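Local coordinates for protein malate dehydrogenase (Porphyromonas gingivalis, PDB 3FI9) that probably interconverts malate and oxaloacetate using NAD as the hydride carrier, at residues L37-P42 with L62-T67; K10-G15 with T75-I80; M31-N36 with V243-I248; D69-L74 with K113-D118. All coordinates share one frame; numbering follows the deposited sequence.

Contact 1: L37-P42 with L62-T67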
# COMPACT_ATOMS: atom_id res chain seq x y z
N LEU A 37 -3.95 -13.81 -8.23
CA LEU A 37 -2.75 -12.99 -8.07
C LEU A 37 -1.64 -13.89 -7.57
O LEU A 37 -1.78 -14.54 -6.54
CB LEU A 37 -3.05 -11.87 -7.06
CG LEU A 37 -1.89 -10.95 -6.73
CD1 LEU A 37 -1.57 -10.17 -7.96
CD2 LEU A 37 -2.24 -10.01 -5.51
N CYS A 38 -0.54 -13.95 -8.31
CA CYS A 38 0.54 -14.86 -7.99
C CYS A 38 1.83 -14.11 -7.69
O CYS A 38 2.24 -13.23 -8.48
CB CYS A 38 0.73 -15.86 -9.14
SG CYS A 38 2.14 -16.95 -8.96
N LEU A 39 2.44 -14.42 -6.55
CA LEU A 39 3.62 -13.71 -6.08
C LEU A 39 4.84 -14.60 -6.24
O LEU A 39 4.88 -15.74 -5.71
CB LEU A 39 3.43 -13.28 -4.63
CG LEU A 39 2.17 -12.49 -4.27
CD1 LEU A 39 2.37 -11.96 -2.85
CD2 LEU A 39 2.00 -11.33 -5.28
N TYR A 40 5.85 -14.10 -6.99
CA TYR A 40 7.05 -14.90 -7.21
C TYR A 40 8.28 -14.15 -6.67
O TYR A 40 8.42 -12.95 -6.89
CB TYR A 40 7.25 -15.23 -8.71
CG TYR A 40 8.69 -15.66 -8.98
CD1 TYR A 40 9.10 -16.98 -8.75
CD2 TYR A 40 9.64 -14.75 -9.40
CE1 TYR A 40 10.41 -17.38 -8.98
CE2 TYR A 40 10.97 -15.12 -9.61
CZ TYR A 40 11.35 -16.44 -9.38
OH TYR A 40 12.67 -16.80 -9.58
N ASP A 41 9.16 -14.86 -5.94
CA ASP A 41 10.45 -14.33 -5.58
C ASP A 41 11.33 -15.52 -5.28
O ASP A 41 10.88 -16.50 -4.64
CB ASP A 41 10.34 -13.45 -4.31
CG ASP A 41 11.43 -12.41 -4.21
OD1 ASP A 41 12.56 -12.82 -3.88
OD2 ASP A 41 11.18 -11.17 -4.41
N PRO A 42 12.61 -15.44 -5.70
CA PRO A 42 13.62 -16.46 -5.25
C PRO A 42 13.78 -16.50 -3.75
O PRO A 42 14.23 -17.51 -3.21
CB PRO A 42 14.94 -15.99 -5.89
CG PRO A 42 14.71 -14.53 -6.21
CD PRO A 42 13.22 -14.43 -6.59
N LEU A 62 -10.08 -13.22 -3.10
CA LEU A 62 -8.72 -13.30 -3.63
C LEU A 62 -8.27 -14.76 -3.60
O LEU A 62 -8.47 -15.43 -2.60
CB LEU A 62 -7.76 -12.46 -2.79
CG LEU A 62 -6.38 -12.23 -3.41
CD1 LEU A 62 -6.51 -11.38 -4.69
CD2 LEU A 62 -5.45 -11.54 -2.41
N ASN A 63 -7.65 -15.21 -4.67
CA ASN A 63 -7.02 -16.54 -4.71
C ASN A 63 -5.48 -16.37 -4.76
O ASN A 63 -4.85 -16.62 -5.80
CB ASN A 63 -7.41 -17.28 -5.98
CG ASN A 63 -8.86 -17.85 -5.94
OD1 ASN A 63 -9.25 -18.55 -4.99
ND2 ASN A 63 -9.64 -17.60 -7.02
N LEU A 64 -4.88 -15.92 -3.67
CA LEU A 64 -3.46 -15.61 -3.69
C LEU A 64 -2.60 -16.90 -3.76
O LEU A 64 -2.87 -17.87 -3.05
CB LEU A 64 -3.09 -14.83 -2.45
CG LEU A 64 -1.69 -14.21 -2.45
CD1 LEU A 64 -1.65 -12.89 -3.33
CD2 LEU A 64 -1.23 -13.89 -1.00
N THR A 65 -1.58 -16.90 -4.60
CA THR A 65 -0.63 -17.99 -4.66
C THR A 65 0.76 -17.37 -4.52
O THR A 65 0.97 -16.19 -4.84
CB THR A 65 -0.73 -18.89 -5.94
OG1 THR A 65 -0.72 -18.10 -7.14
CG2 THR A 65 -1.99 -19.82 -5.92
N PHE A 66 1.70 -18.13 -3.99
CA PHE A 66 3.08 -17.65 -4.00
C PHE A 66 4.01 -18.80 -4.26
O PHE A 66 3.70 -19.95 -3.92
CB PHE A 66 3.46 -16.90 -2.74
CG PHE A 66 3.42 -17.71 -1.48
CD1 PHE A 66 4.59 -18.28 -0.96
CD2 PHE A 66 2.23 -17.89 -0.80
CE1 PHE A 66 4.54 -19.02 0.23
CE2 PHE A 66 2.20 -18.63 0.39
CZ PHE A 66 3.33 -19.20 0.89
N THR A 67 5.14 -18.49 -4.89
CA THR A 67 6.07 -19.53 -5.27
C THR A 67 7.45 -18.96 -5.58
O THR A 67 7.58 -17.79 -6.03
CB THR A 67 5.52 -20.36 -6.50
OG1 THR A 67 6.45 -21.39 -6.84
CG2 THR A 67 5.33 -19.49 -7.74
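Leu37 lies side by side with Leu64, both pointing the same way, and its CD2 stands 3.7 Å from Leu64 CD1. Leu37, Thr67 and Leu39 have the most surface buried in this parallel pairing of strands 37-40 and 65-67. The CD1 methyl of Leu64 also meets Leu39 CG at 4.0 Å, so one branch of Leu64 serves two leucines. The backbone of Thr67 takes part in two bonds: its N donates to Leu39 O at 2.9 Å, and its O receives a weak bond from Asp41 N. Leu39 N in turn donates to Thr65 O, and Thr65 N to Leu37 O, giving the alternating ladder of a parallel pair. On the face carrying Cys38 and Tyr40, Cys38 CB lies 3.3 Å from Thr65 OG1.

Thr67 OG1 bonds to Glu72 and to Asp69 N, while Asp41, a predicted NAD-binding residue, accepts from Phe43 N through OD1 and from Ala17 N through OD2. The two strands belong to the beta-alpha-beta unit whose helix 44-57 covers Leu39 and Phe66; strand 10-14 flanks 37-40 on its other side, and helix 70-74 follows strand 65-67.

Contact 2: K10-G15 with T75-I80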
# COMPACT_ATOMS: atom_id res chain seq x y z
N LYS A 10 -4.57 -14.64 -14.80
CA LYS A 10 -3.53 -14.61 -13.77
C LYS A 10 -2.58 -13.43 -13.98
O LYS A 10 -2.13 -13.15 -15.11
CB LYS A 10 -2.81 -15.96 -13.72
CG LYS A 10 -1.52 -16.03 -12.92
CD LYS A 10 -1.11 -17.50 -12.71
CE LYS A 10 0.28 -17.60 -12.09
NZ LYS A 10 0.73 -18.99 -11.94
N LEU A 11 -2.38 -12.71 -12.88
CA LEU A 11 -1.38 -11.67 -12.77
C LEU A 11 -0.27 -12.17 -11.85
O LEU A 11 -0.47 -12.56 -10.67
CB LEU A 11 -2.01 -10.36 -12.23
CG LEU A 11 -1.05 -9.28 -11.66
CD1 LEU A 11 0.01 -8.84 -12.71
CD2 LEU A 11 -1.84 -8.01 -11.15
N THR A 12 0.94 -12.17 -12.40
CA THR A 12 2.10 -12.51 -11.62
C THR A 12 3.05 -11.34 -11.34
O THR A 12 3.56 -10.67 -12.26
CB THR A 12 2.88 -13.62 -12.32
OG1 THR A 12 2.05 -14.79 -12.36
CG2 THR A 12 4.18 -13.93 -11.57
N ILE A 13 3.34 -11.16 -10.07
CA ILE A 13 4.31 -10.14 -9.65
C ILE A 13 5.63 -10.79 -9.46
O ILE A 13 5.74 -11.70 -8.65
CB ILE A 13 3.90 -9.52 -8.30
CG1 ILE A 13 2.54 -8.86 -8.39
CG2 ILE A 13 4.98 -8.47 -7.81
CD1 ILE A 13 2.32 -8.00 -9.58
N VAL A 14 6.65 -10.36 -10.20
CA VAL A 14 7.98 -10.87 -9.98
C VAL A 14 8.75 -9.92 -9.06
O VAL A 14 8.70 -8.72 -9.26
CB VAL A 14 8.74 -11.08 -11.33
CG1 VAL A 14 10.18 -11.45 -11.09
CG2 VAL A 14 8.08 -12.16 -12.12
N GLY A 15 9.43 -10.44 -8.04
CA GLY A 15 10.13 -9.58 -7.12
C GLY A 15 9.24 -9.22 -5.95
O GLY A 15 9.43 -8.19 -5.33
N THR A 75 3.31 -20.09 -15.40
CA THR A 75 2.24 -20.92 -16.02
C THR A 75 0.85 -20.30 -15.90
O THR A 75 0.40 -20.00 -14.80
CB THR A 75 2.27 -22.38 -15.47
OG1 THR A 75 3.58 -22.93 -15.72
CG2 THR A 75 1.23 -23.24 -16.15
N ASP A 76 0.17 -20.11 -17.04
CA ASP A 76 -1.15 -19.45 -17.11
C ASP A 76 -1.05 -17.92 -16.91
O ASP A 76 -2.06 -17.22 -17.00
CB ASP A 76 -2.14 -20.03 -16.09
CG ASP A 76 -2.38 -21.52 -16.27
OD1 ASP A 76 -2.61 -21.97 -17.41
OD2 ASP A 76 -2.38 -22.24 -15.24
N ALA A 77 0.15 -17.39 -16.67
CA ALA A 77 0.30 -15.93 -16.48
C ALA A 77 -0.15 -15.22 -17.75
O ALA A 77 0.31 -15.57 -18.83
CB ALA A 77 1.77 -15.56 -16.17
N LYS A 78 -1.05 -14.25 -17.64
CA LYS A 78 -1.36 -13.38 -18.76
C LYS A 78 -0.86 -11.94 -18.60
O LYS A 78 -0.80 -11.20 -19.58
CB LYS A 78 -2.85 -13.29 -18.98
CG LYS A 78 -3.49 -14.64 -19.49
CD LYS A 78 -2.73 -15.22 -20.69
CE LYS A 78 -3.61 -16.26 -21.41
NZ LYS A 78 -3.49 -17.53 -20.71
N TYR A 79 -0.58 -11.55 -17.37
CA TYR A 79 0.01 -10.23 -17.07
C TYR A 79 1.13 -10.45 -16.11
O TYR A 79 1.05 -11.29 -15.22
CB TYR A 79 -1.02 -9.27 -16.46
CG TYR A 79 -2.19 -9.14 -17.38
CD1 TYR A 79 -2.20 -8.18 -18.38
CD2 TYR A 79 -3.26 -10.05 -17.33
CE1 TYR A 79 -3.30 -8.07 -19.28
CE2 TYR A 79 -4.31 -9.96 -18.21
CZ TYR A 79 -4.34 -8.96 -19.17
OH TYR A 79 -5.39 -8.88 -20.05
N ILE A 80 2.22 -9.70 -16.31
CA ILE A 80 3.37 -9.83 -15.47
C ILE A 80 3.90 -8.45 -15.16
O ILE A 80 4.03 -7.62 -16.06
CB ILE A 80 4.54 -10.57 -16.18
CG1 ILE A 80 4.13 -12.02 -16.52
CG2 ILE A 80 5.78 -10.56 -15.28
CD1 ILE A 80 5.16 -12.75 -17.41
O HOH W 1 -4.70 -17.08 -16.58
O HOH W 2 -1.19 -20.97 -12.26
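Lys10 reaches across to Thr75 where strands 10-14 and 77-82, neighbours in the parallel sheet of the Rossmann-type NAD-binding domain, come together; the short segments are turned 45° from each other. At Thr75 the carbonyl O accepts from Lys10 NZ at 3.1 Å. With CG anti to the backbone N (chi1 167°) and the chain extended beyond it, the lysine runs past Asp76 and Ala77 before its amine meets that oxygen. Asp76 takes part through water: one molecule accepts from Lys10 N and donates to Asp76 O at 2.7 Å, joining the two backbones. Ala77 places CB 3.9 Å from Thr12 OG1, whose hydrogen bond goes to Ala73 O. Lys10 O accepts from two successive amides, Lys78 N at 3.0 Å and Tyr79 N at 3.2 Å; the Tyr79 donor lies in the carbonyl plane and the Lys78 donor is tilted from it. Tyr79 also crosses Leu11 at about a right angle, its CB packing on Leu11 CD1. Ile80 shares a face of the sheet with Thr12 and Val14, and its CG2 touches Val14 CG2. Just beyond Val14, Gly15 opens the predicted dinucleotide-binding loop. The straightest of the backbone bonds is Thr12 N to Tyr79 O, 3.0 Å with 172° at the hydrogen.

Contact 3: M31-N36 with V243-I248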
# COMPACT_ATOMS: atom_id res chain seq x y z
N MET A 31 -7.14 -3.05 -5.94
CA MET A 31 -7.73 -2.62 -7.20
C MET A 31 -8.65 -3.71 -7.81
O MET A 31 -9.26 -3.49 -8.83
CB MET A 31 -6.65 -2.25 -8.23
CG MET A 31 -5.98 -0.87 -7.99
SD MET A 31 -4.75 -0.51 -9.35
CE MET A 31 -4.14 1.06 -8.72
N ARG A 32 -8.67 -4.89 -7.19
CA ARG A 32 -9.43 -6.03 -7.67
C ARG A 32 -9.20 -6.27 -9.15
O ARG A 32 -10.15 -6.36 -9.93
CB ARG A 32 -10.94 -5.86 -7.32
CG ARG A 32 -11.14 -5.88 -5.79
CD ARG A 32 -12.60 -5.54 -5.37
NE ARG A 32 -13.53 -6.63 -5.68
CZ ARG A 32 -13.61 -7.76 -4.99
NH1 ARG A 32 -12.80 -7.96 -3.97
NH2 ARG A 32 -14.51 -8.68 -5.30
N LEU A 33 -7.92 -6.40 -9.52
CA LEU A 33 -7.58 -6.62 -10.92
C LEU A 33 -7.96 -8.05 -11.30
O LEU A 33 -8.63 -8.26 -12.32
CB LEU A 33 -6.09 -6.38 -11.18
CG LEU A 33 -5.62 -4.98 -10.74
CD1 LEU A 33 -4.09 -4.79 -11.02
CD2 LEU A 33 -6.47 -3.91 -11.45
N THR A 34 -7.53 -9.00 -10.48
CA THR A 34 -7.87 -10.43 -10.67
C THR A 34 -7.81 -11.14 -9.31
O THR A 34 -6.91 -10.87 -8.49
CB THR A 34 -6.85 -11.12 -11.63
OG1 THR A 34 -7.05 -12.54 -11.67
CG2 THR A 34 -5.46 -10.86 -11.18
N PRO A 35 -8.65 -12.15 -9.12
CA PRO A 35 -8.50 -12.97 -7.92
C PRO A 35 -7.25 -13.85 -7.99
O PRO A 35 -6.70 -14.28 -6.95
CB PRO A 35 -9.78 -13.84 -7.90
CG PRO A 35 -10.41 -13.68 -9.31
CD PRO A 35 -9.72 -12.61 -10.05
N ASN A 36 -6.77 -14.10 -9.21
CA ASN A 36 -5.65 -15.01 -9.38
C ASN A 36 -4.35 -14.22 -9.41
O ASN A 36 -3.77 -13.94 -10.46
CB ASN A 36 -5.89 -15.87 -10.62
CG ASN A 36 -7.16 -16.71 -10.44
OD1 ASN A 36 -7.24 -17.48 -9.49
ND2 ASN A 36 -8.18 -16.50 -11.29
N VAL A 243 2.28 3.24 -9.26
CA VAL A 243 2.18 3.71 -10.67
C VAL A 243 2.24 2.52 -11.66
O VAL A 243 1.41 2.39 -12.59
CB VAL A 243 3.21 4.84 -10.96
CG1 VAL A 243 3.22 5.19 -12.47
CG2 VAL A 243 2.86 6.10 -10.07
N SER A 244 3.18 1.60 -11.38
CA SER A 244 3.29 0.36 -12.15
C SER A 244 1.98 -0.44 -12.13
O SER A 244 1.56 -1.01 -13.15
CB SER A 244 4.42 -0.49 -11.56
OG SER A 244 5.70 0.18 -11.72
N ILE A 245 1.37 -0.53 -10.97
CA ILE A 245 0.12 -1.30 -10.94
C ILE A 245 -1.02 -0.57 -11.65
O ILE A 245 -1.91 -1.23 -12.25
CB ILE A 245 -0.28 -1.78 -9.54
CG1 ILE A 245 0.93 -2.50 -8.88
CG2 ILE A 245 -1.55 -2.70 -9.63
CD1 ILE A 245 1.54 -3.73 -9.66
N GLU A 246 -1.03 0.76 -11.62
CA GLU A 246 -2.00 1.48 -12.45
C GLU A 246 -1.74 1.13 -13.88
O GLU A 246 -2.71 1.02 -14.66
CB GLU A 246 -1.87 3.01 -12.37
CG GLU A 246 -2.31 3.67 -11.13
CD GLU A 246 -2.15 5.20 -11.23
OE1 GLU A 246 -3.16 5.89 -11.19
OE2 GLU A 246 -1.02 5.72 -11.35
N MET A 247 -0.46 1.01 -14.28
CA MET A 247 -0.16 0.61 -15.69
C MET A 247 -0.76 -0.76 -16.05
O MET A 247 -1.40 -0.89 -17.13
CB MET A 247 1.35 0.61 -16.01
CG MET A 247 2.06 1.96 -15.69
SD MET A 247 3.84 1.85 -15.93
CE MET A 247 3.99 1.37 -17.62
N ILE A 248 -0.52 -1.78 -15.22
CA ILE A 248 -1.04 -3.13 -15.56
C ILE A 248 -2.60 -3.14 -15.51
O ILE A 248 -3.27 -3.80 -16.31
CB ILE A 248 -0.42 -4.25 -14.68
CG1 ILE A 248 -0.45 -5.58 -15.45
CG2 ILE A 248 -1.11 -4.37 -13.27
CD1 ILE A 248 0.49 -5.60 -16.68
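Leu33 and Met31 press on one methyl of helix 238-251, the CG2 of Ile245. Leu33 CD1 comes to 3.6 Å from it, and Met31 SD to 3.9 Å. Ile245 has CG2 anti to the backbone N and beside the carbonyl carbon, which sets this branch between the two loop side chains. Leu33 CD1 also reaches Ile248 CG2 at 3.8 Å, one helical turn on, and thus bridges two residues of the same helix flank. Met31 is extended beyond CG (chi2 -177°, chi3 -177°), and its terminal CE meets the aliphatic CG of Glu246 at 4.0 Å. All four side-chain pairs approach obliquely, and the contact is wholly apolar, with no hydrogen bond crossing it; 178 Å² is buried in total.

The next shell fixes the loop. Arg32 has positive phi (49°) and closes helix 19-30 in a Schellman motif, turning the chain between the two contacting residues. Beyond Leu33, Thr34 OG1 accepts from Asn36 N at 2.9 Å, an ST turn, and is itself hydrogen-bonded to Glu9 O. Within the helix, Ile248 N to Ser244 O is a regular bond of 3.0 Å.

Met24 and Thr27 of helix 19-30 also touch Ile245, while Ile248 rests on His121 and Ile123 of strand 121-124. Cys57 of the second subunit packs on Glu246. The contact therefore joins the turn between helix 19-30 and strand 37-40, in the NAD-binding domain, to a helix of the C-terminal domain.

Contact 4: D69-L74 with K113-D118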
# COMPACT_ATOMS: atom_id res chain seq x y z
N ASP A 69 9.32 -20.91 -7.65
CA ASP A 69 9.53 -21.69 -8.86
C ASP A 69 8.98 -20.91 -10.04
O ASP A 69 7.76 -20.68 -10.14
CB ASP A 69 8.80 -23.04 -8.80
CG ASP A 69 9.09 -23.93 -10.04
OD1 ASP A 69 10.07 -24.71 -10.03
OD2 ASP A 69 8.42 -23.78 -11.07
N ILE A 70 9.86 -20.50 -10.93
CA ILE A 70 9.43 -19.66 -12.03
C ILE A 70 8.45 -20.33 -12.97
O ILE A 70 7.59 -19.67 -13.47
CB ILE A 70 10.62 -19.05 -12.81
CG1 ILE A 70 10.07 -18.02 -13.80
CG2 ILE A 70 11.49 -20.13 -13.46
CD1 ILE A 70 9.73 -16.69 -13.09
N LYS A 71 8.60 -21.63 -13.24
CA LYS A 71 7.64 -22.31 -14.10
C LYS A 71 6.25 -22.22 -13.50
O LYS A 71 5.29 -21.95 -14.20
CB LYS A 71 7.99 -23.80 -14.33
CG LYS A 71 7.07 -24.42 -15.42
CD LYS A 71 7.30 -25.94 -15.64
CE LYS A 71 6.42 -26.42 -16.81
NZ LYS A 71 6.85 -27.78 -17.26
N GLU A 72 6.14 -22.46 -12.20
CA GLU A 72 4.83 -22.41 -11.55
C GLU A 72 4.19 -21.02 -11.63
O GLU A 72 3.00 -20.88 -11.93
CB GLU A 72 4.99 -22.82 -10.09
CG GLU A 72 5.16 -24.31 -9.93
CD GLU A 72 5.26 -24.71 -8.48
OE1 GLU A 72 5.34 -23.80 -7.62
OE2 GLU A 72 5.26 -25.94 -8.21
N ALA A 73 5.02 -20.02 -11.39
CA ALA A 73 4.63 -18.60 -11.36
C ALA A 73 4.17 -18.11 -12.73
O ALA A 73 3.18 -17.38 -12.85
CB ALA A 73 5.81 -17.76 -10.87
N LEU A 74 4.92 -18.47 -13.78
CA LEU A 74 4.54 -17.99 -15.12
C LEU A 74 3.49 -18.85 -15.83
O LEU A 74 2.83 -18.41 -16.77
CB LEU A 74 5.80 -17.79 -15.98
CG LEU A 74 6.74 -16.69 -15.49
CD1 LEU A 74 7.81 -16.41 -16.51
CD2 LEU A 74 5.94 -15.43 -15.20
N LYS A 113 9.06 -16.97 -22.63
CA LYS A 113 8.93 -17.63 -23.93
C LYS A 113 8.61 -19.11 -23.76
O LYS A 113 7.81 -19.68 -24.50
CB LYS A 113 10.17 -17.39 -24.83
CG LYS A 113 10.02 -17.99 -26.25
CD LYS A 113 11.28 -17.76 -27.12
CE LYS A 113 11.22 -16.45 -27.88
NZ LYS A 113 12.37 -16.30 -28.86
N SER A 114 9.22 -19.69 -22.73
CA SER A 114 9.04 -21.10 -22.41
C SER A 114 7.70 -21.38 -21.76
O SER A 114 7.05 -22.36 -22.09
CB SER A 114 10.12 -21.57 -21.45
OG SER A 114 11.41 -21.42 -22.01
N TYR A 115 7.30 -20.51 -20.83
CA TYR A 115 6.17 -20.82 -19.94
C TYR A 115 4.87 -20.04 -20.21
O TYR A 115 3.79 -20.50 -19.85
CB TYR A 115 6.63 -20.61 -18.48
CG TYR A 115 7.84 -21.42 -18.10
CD1 TYR A 115 7.92 -22.79 -18.38
CD2 TYR A 115 8.94 -20.81 -17.47
CE1 TYR A 115 9.06 -23.54 -18.02
CE2 TYR A 115 10.07 -21.54 -17.10
CZ TYR A 115 10.12 -22.91 -17.38
OH TYR A 115 11.25 -23.62 -17.01
N CYS A 116 4.96 -18.87 -20.85
CA CYS A 116 3.74 -18.12 -21.14
C CYS A 116 3.85 -17.24 -22.40
O CYS A 116 3.58 -16.03 -22.38
CB CYS A 116 3.26 -17.35 -19.90
SG CYS A 116 4.51 -16.25 -19.16
N PRO A 117 4.24 -17.86 -23.54
CA PRO A 117 4.42 -17.12 -24.79
C PRO A 117 3.13 -16.42 -25.17
O PRO A 117 3.19 -15.44 -25.94
CB PRO A 117 4.74 -18.23 -25.81
CG PRO A 117 4.16 -19.48 -25.21
CD PRO A 117 4.40 -19.31 -23.72
N ASP A 118 1.99 -16.88 -24.64
CA ASP A 118 0.68 -16.21 -24.84
C ASP A 118 0.32 -15.09 -23.84
O ASP A 118 -0.81 -14.58 -23.84
CB ASP A 118 -0.47 -17.23 -24.81
CG ASP A 118 -0.47 -18.06 -23.51
OD1 ASP A 118 0.61 -18.21 -22.88
OD2 ASP A 118 -1.53 -18.59 -23.11
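Ile70 meets the Tyr115 ring at the start of the short helix 70-74. Just before it, Asp69 opens the helix at the N-cap: OD2 accepts from Glu72 N at 2.9 Å, through the lone pair turned away from the other carboxylate oxygen, and so ties off the first turn. Ile70 itself crosses Tyr115 at about a right angle, its CG2 standing 4.2 Å from CE2 of that tyrosine. Lys71 makes the broadest contact with the ring. Its CG, anti to the backbone N (chi1 -171°), lies over one face, 3.8 Å from the ring centroid and 29° off the normal, a CH-pi contact offset toward the rim; CE1 of Tyr115 is the nearest ring atom, at 3.4 Å. Ser114 CB sits over the centre of the opposite face, so the ring is sandwiched between a lysine methylene and its own neighbour in the chain. Leu74 ends the walk. Its CB packs against Tyr115 CB at 3.9 Å and against Cys116 SG at 3.8 Å, and its carbonyl O approaches Cys116 CB to 3.3 Å. No hydrogen bond crosses between the segments; the join rests on van der Waals packing and the CH-pi contact.

Ile70 and Ala73 set helix 70-74 on Tyr40 of strand 37-40. Through Leu74 it packs beside Cys116, at the end of helix 94-115, both against strand 77-82.

Contacts 1, 2 and 4 lie within the NAD-binding domain. Contacts 1 and 2, centres 9 Å apart, belong to one sheet, in which strands 65-67, 37-40, 10-14 and 77-82 lie in that order; Cys38 N to Leu11 O is a probable hydrogen bond between them. Along the chain contact 1 is nested within the loop closed by contact 2, whereas contacts 2 and 4 alternate, centres 8 Å apart. Contacts 1 and 3, centres 14 Å apart, meet through a probable hydrogen bond, Asn63 N to Pro35 O, and both touch the second subunit. Contacts 1 and 2 thus bring predicted NAD-binding Asp41 and Gly15 together, contact 4 packs beside them, and contact 3 joins the C-terminal domain.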